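Local coordinates for hypothetical protein (Bacteroides thetaiotaomicron, PDB 2OBB) that is of unknown function but binds magnesium and is probably a hydrolase of the haloacid dehalogenase (HAD) type, at residues His41-Trp46 with Arg64-Tyr69. Residues are numbered along the deposited sequence; the frame is centred on the assembly and turned at random.
Sequences HRLILW and RGLEFY
Two aromatic rings of the segment 64-69 meet the strand 42-45 by their faces. The R42 side chain lies over one face of the Y69 ring: its CD sits 3.8 Å from the ring centroid and almost on the normal, a CH-pi contact. The guanidinium continues toward the phenol rim, its plane turned just 13° from the ring. R42 CZ, 4.0 Å from the Y69 centroid, lies 33° off the ring normal, so the cation-pi contact is off-centre. Because R42 runs extended from CG to NE and CG of Y69 is anti to its backbone N, the two side chains travel alongside each other; R42 NH1 and Y69 OH come close, but the angle is too poor for a hydrogen bond. At the edge of the Y69 ring lies I44 CG1. An alanine here in place of Y69 would remove the ring under R42 CD and the guanidinium, and R42 would probably be held less firmly in this orientation.

The F68 ring takes L45 CB centrally on one face, 3.8 Å from its centroid; L66 CD1 lies off-centre over the opposite face, and the L43 carbonyl meets the edge. L43 CD1 also packs against L66 CD1 at 3.8 Å. Y69 N donates to L43 O over 2.8 Å, nearly along the C=O axis although bent at hydrogen (131°).

C61 of helix 51-62 also touches L66 and F68, and L45 is hydrogen-bonded through its backbone to A70. The arrangement thus closes a beta-alpha-beta crossover, strand 42-45 to helix 51-62 to strand 70-71, in a parallel sheet consistent with the Rossmann-like HAD fold, whose strand 5-8 leads to Mg-binding D9 and D11.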
ATOM      1  N   HIS A  41       6.315  12.387  12.514  1.00 61.91           N
ATOM      2  CA  HIS A  41       5.426  11.488  11.769  1.00 61.08           C
ATOM      3  C   HIS A  41       5.053  10.365  12.724  1.00 60.80           C
ATOM      4  O   HIS A  41       5.810  10.069  13.652  1.00 60.41           O
ATOM      5  CB  HIS A  41       6.090  10.950  10.487  1.00 59.99           C
ATOM      6  CG  HIS A  41       6.406  12.017   9.488  1.00 60.94           C
ATOM      7  ND1 HIS A  41       5.431  12.736   8.834  1.00 61.14           N
ATOM      8  CD2 HIS A  41       7.589  12.527   9.070  1.00 59.73           C
ATOM      9  CE1 HIS A  41       5.996  13.636   8.046  1.00 61.91           C
ATOM     10  NE2 HIS A  41       7.307  13.531   8.176  1.00 60.88           N
ATOM     11  N   ARG A  42       3.885   9.767  12.510  1.00 60.58           N
ATOM     12  CA  ARG A  42       3.490   8.590  13.260  1.00 60.79           C
ATOM     13  C   ARG A  42       3.776   7.383  12.385  1.00 61.09           C
ATOM     14  O   ARG A  42       3.479   7.436  11.206  1.00 61.22           O
ATOM     15  CB  ARG A  42       2.002   8.615  13.578  1.00 60.64           C
ATOM     16  CG  ARG A  42       1.595   9.596  14.636  1.00 60.54           C
ATOM     17  CD  ARG A  42       0.089   9.598  14.762  1.00 59.45           C
ATOM     18  NE  ARG A  42      -0.327  10.380  15.924  1.00 58.46           N
ATOM     19  CZ  ARG A  42      -1.584  10.567  16.297  1.00 55.00           C
ATOM     20  NH1 ARG A  42      -2.583  10.012  15.626  1.00 55.42           N
ATOM     21  NH2 ARG A  42      -1.835  11.291  17.356  1.00 54.49           N
ATOM     22  N   LEU A  43       4.355   6.330  12.963  1.00 60.56           N
ATOM     23  CA  LEU A  43       4.585   5.076  12.267  1.00 60.44           C
ATOM     24  C   LEU A  43       3.624   4.026  12.754  1.00 60.62           C
ATOM     25  O   LEU A  43       3.510   3.781  13.948  1.00 61.42           O
ATOM     26  CB  LEU A  43       6.028   4.587  12.477  1.00 59.93           C
ATOM     27  CG  LEU A  43       7.126   5.630  12.183  1.00 59.77           C
ATOM     28  CD1 LEU A  43       8.502   4.972  12.320  1.00 60.26           C
ATOM     29  CD2 LEU A  43       6.977   6.298  10.830  1.00 56.02           C
ATOM     30  N   ILE A  44       2.926   3.396  11.827  1.00 61.27           N
ATOM     31  CA  ILE A  44       2.073   2.272  12.162  1.00 61.26           C
ATOM     32  C   ILE A  44       2.607   1.058  11.437  1.00 61.18           C
ATOM     33  O   ILE A  44       2.763   1.086  10.231  1.00 62.53           O
ATOM     34  CB  ILE A  44       0.597   2.525  11.763  1.00 61.56           C
ATOM     35  CG1 ILE A  44       0.039   3.729  12.531  1.00 60.97           C
ATOM     36  CG2 ILE A  44      -0.261   1.292  12.021  1.00 59.53           C
ATOM     37  CD1 ILE A  44      -1.440   3.959  12.253  1.00 62.10           C
ATOM     38  N   LEU A  45       2.887  -0.010  12.174  1.00 61.05           N
ATOM     39  CA  LEU A  45       3.269  -1.262  11.547  1.00 60.78           C
ATOM     40  C   LEU A  45       2.068  -1.861  10.825  1.00 60.77           C
ATOM     41  O   LEU A  45       0.963  -1.930  11.390  1.00 60.67           O
ATOM     42  CB  LEU A  45       3.849  -2.220  12.569  1.00 60.47           C
ATOM     43  CG  LEU A  45       4.514  -3.475  11.999  1.00 62.23           C
ATOM     44  CD1 LEU A  45       5.708  -3.126  11.075  1.00 57.08           C
ATOM     45  CD2 LEU A  45       4.955  -4.343  13.188  1.00 57.99           C
ATOM     46  N   TRP A  46       2.278  -2.248   9.567  1.00 59.64           N
ATOM     47  CA  TRP A  46       1.195  -2.719   8.698  1.00 60.08           C
ATOM     48  C   TRP A  46       1.669  -3.979   8.017  1.00 60.25           C
ATOM     49  O   TRP A  46       2.360  -3.913   6.996  1.00 60.07           O
ATOM     50  CB  TRP A  46       0.886  -1.629   7.670  1.00 60.08           C
ATOM     51  CG  TRP A  46      -0.371  -1.725   6.835  1.00 61.02           C
ATOM     52  CD1 TRP A  46      -0.476  -1.346   5.540  1.00 59.44           C
ATOM     53  CD2 TRP A  46      -1.696  -2.184   7.228  1.00 59.56           C
ATOM     54  NE1 TRP A  46      -1.760  -1.537   5.092  1.00 59.17           N
ATOM     55  CE2 TRP A  46      -2.529  -2.043   6.101  1.00 59.44           C
ATOM     56  CE3 TRP A  46      -2.243  -2.701   8.411  1.00 60.38           C
ATOM     57  CZ2 TRP A  46      -3.901  -2.372   6.119  1.00 59.24           C
ATOM     58  CZ3 TRP A  46      -3.591  -3.043   8.434  1.00 59.75           C
ATOM     59  CH2 TRP A  46      -4.414  -2.868   7.281  1.00 60.78           C
ATOM     60  N   ARG A  64      15.730  -2.462  18.727  1.00 65.46           N
ATOM     61  CA  ARG A  64      16.531  -1.517  17.969  1.00 64.87           C
ATOM     62  C   ARG A  64      16.036  -0.099  18.241  1.00 65.25           C
ATOM     63  O   ARG A  64      16.386   0.863  17.546  1.00 65.33           O
ATOM     64  CB  ARG A  64      16.475  -1.881  16.485  1.00 64.30           C
ATOM     65  CG  ARG A  64      17.453  -3.010  16.126  1.00 63.79           C
ATOM     66  CD  ARG A  64      16.998  -3.915  14.990  1.00 60.33           C
ATOM     67  NE  ARG A  64      17.847  -5.106  14.906  1.00 60.19           N
ATOM     68  CZ  ARG A  64      17.617  -6.250  15.560  1.00 61.55           C
ATOM     69  NH1 ARG A  64      16.544  -6.382  16.340  1.00 61.94           N
ATOM     70  NH2 ARG A  64      18.456  -7.272  15.444  1.00 58.47           N
ATOM     71  N   GLY A  65      15.223   0.024  19.283  1.00 65.55           N
ATOM     72  CA  GLY A  65      14.684   1.310  19.696  1.00 65.92           C
ATOM     73  C   GLY A  65      13.673   1.881  18.736  1.00 66.39           C
ATOM     74  O   GLY A  65      13.514   3.105  18.664  1.00 66.88           O
ATOM     75  N   LEU A  66      13.008   1.003  17.977  1.00 66.39           N
ATOM     76  CA  LEU A  66      11.908   1.423  17.102  1.00 66.38           C
ATOM     77  C   LEU A  66      10.578   0.926  17.658  1.00 66.42           C
ATOM     78  O   LEU A  66      10.330  -0.294  17.750  1.00 65.81           O
ATOM     79  CB  LEU A  66      12.117   0.974  15.639  1.00 66.10           C
ATOM     80  CG  LEU A  66      10.955   1.109  14.649  1.00 65.85           C
ATOM     81  CD1 LEU A  66      10.446   2.572  14.503  1.00 65.30           C
ATOM     82  CD2 LEU A  66      11.323   0.495  13.275  1.00 66.07           C
ATOM     83  N   GLU A  67       9.739   1.893  18.024  1.00 66.24           N
ATOM     84  CA  GLU A  67       8.442   1.642  18.644  1.00 66.34           C
ATOM     85  C   GLU A  67       7.370   2.344  17.850  1.00 65.45           C
ATOM     86  O   GLU A  67       7.553   3.502  17.438  1.00 66.19           O
ATOM     87  CB  GLU A  67       8.452   2.134  20.094  1.00 67.03           C
ATOM     88  CG  GLU A  67       8.034   1.066  21.074  1.00 70.37           C
ATOM     89  CD  GLU A  67       8.661   1.226  22.465  1.00 76.55           C
ATOM     90  OE1 GLU A  67       8.645   2.351  23.046  1.00 77.39           O
ATOM     91  OE2 GLU A  67       9.166   0.201  22.991  1.00 79.30           O
ATOM     92  N   PHE A  68       6.259   1.638  17.623  1.00 63.57           N
ATOM     93  CA  PHE A  68       5.211   2.094  16.721  1.00 62.25           C
ATOM     94  C   PHE A  68       4.086   2.851  17.418  1.00 61.58           C
ATOM     95  O   PHE A  68       3.737   2.533  18.557  1.00 60.78           O
ATOM     96  CB  PHE A  68       4.672   0.915  15.896  1.00 61.36           C
ATOM     97  CG  PHE A  68       5.678   0.382  14.935  1.00 60.15           C
ATOM     98  CD1 PHE A  68       5.945   1.066  13.750  1.00 59.21           C
ATOM     99  CD2 PHE A  68       6.415  -0.757  15.240  1.00 59.74           C
ATOM    100  CE1 PHE A  68       6.911   0.595  12.883  1.00 58.30           C
ATOM    101  CE2 PHE A  68       7.387  -1.228  14.379  1.00 58.70           C
ATOM    102  CZ  PHE A  68       7.627  -0.555  13.207  1.00 58.92           C
ATOM    103  N   TYR A  69       3.524   3.850  16.732  1.00 60.36           N
ATOM    104  CA  TYR A  69       2.298   4.482  17.224  1.00 59.40           C
ATOM    105  C   TYR A  69       1.254   3.414  17.443  1.00 59.49           C
ATOM    106  O   TYR A  69       0.499   3.486  18.413  1.00 58.96           O
ATOM    107  CB  TYR A  69       1.725   5.519  16.257  1.00 58.60           C
ATOM    108  CG  TYR A  69       0.425   6.157  16.734  1.00 57.42           C
ATOM    109  CD1 TYR A  69       0.397   7.045  17.820  1.00 57.15           C
ATOM    110  CD2 TYR A  69      -0.772   5.880  16.098  1.00 57.07           C
ATOM    111  CE1 TYR A  69      -0.813   7.632  18.256  1.00 56.03           C
ATOM    112  CE2 TYR A  69      -1.970   6.456  16.513  1.00 56.80           C
ATOM    113  CZ  TYR A  69      -1.986   7.330  17.584  1.00 57.28           C
ATOM    114  OH  TYR A  69      -3.187   7.881  17.964  1.00 56.96           O
TER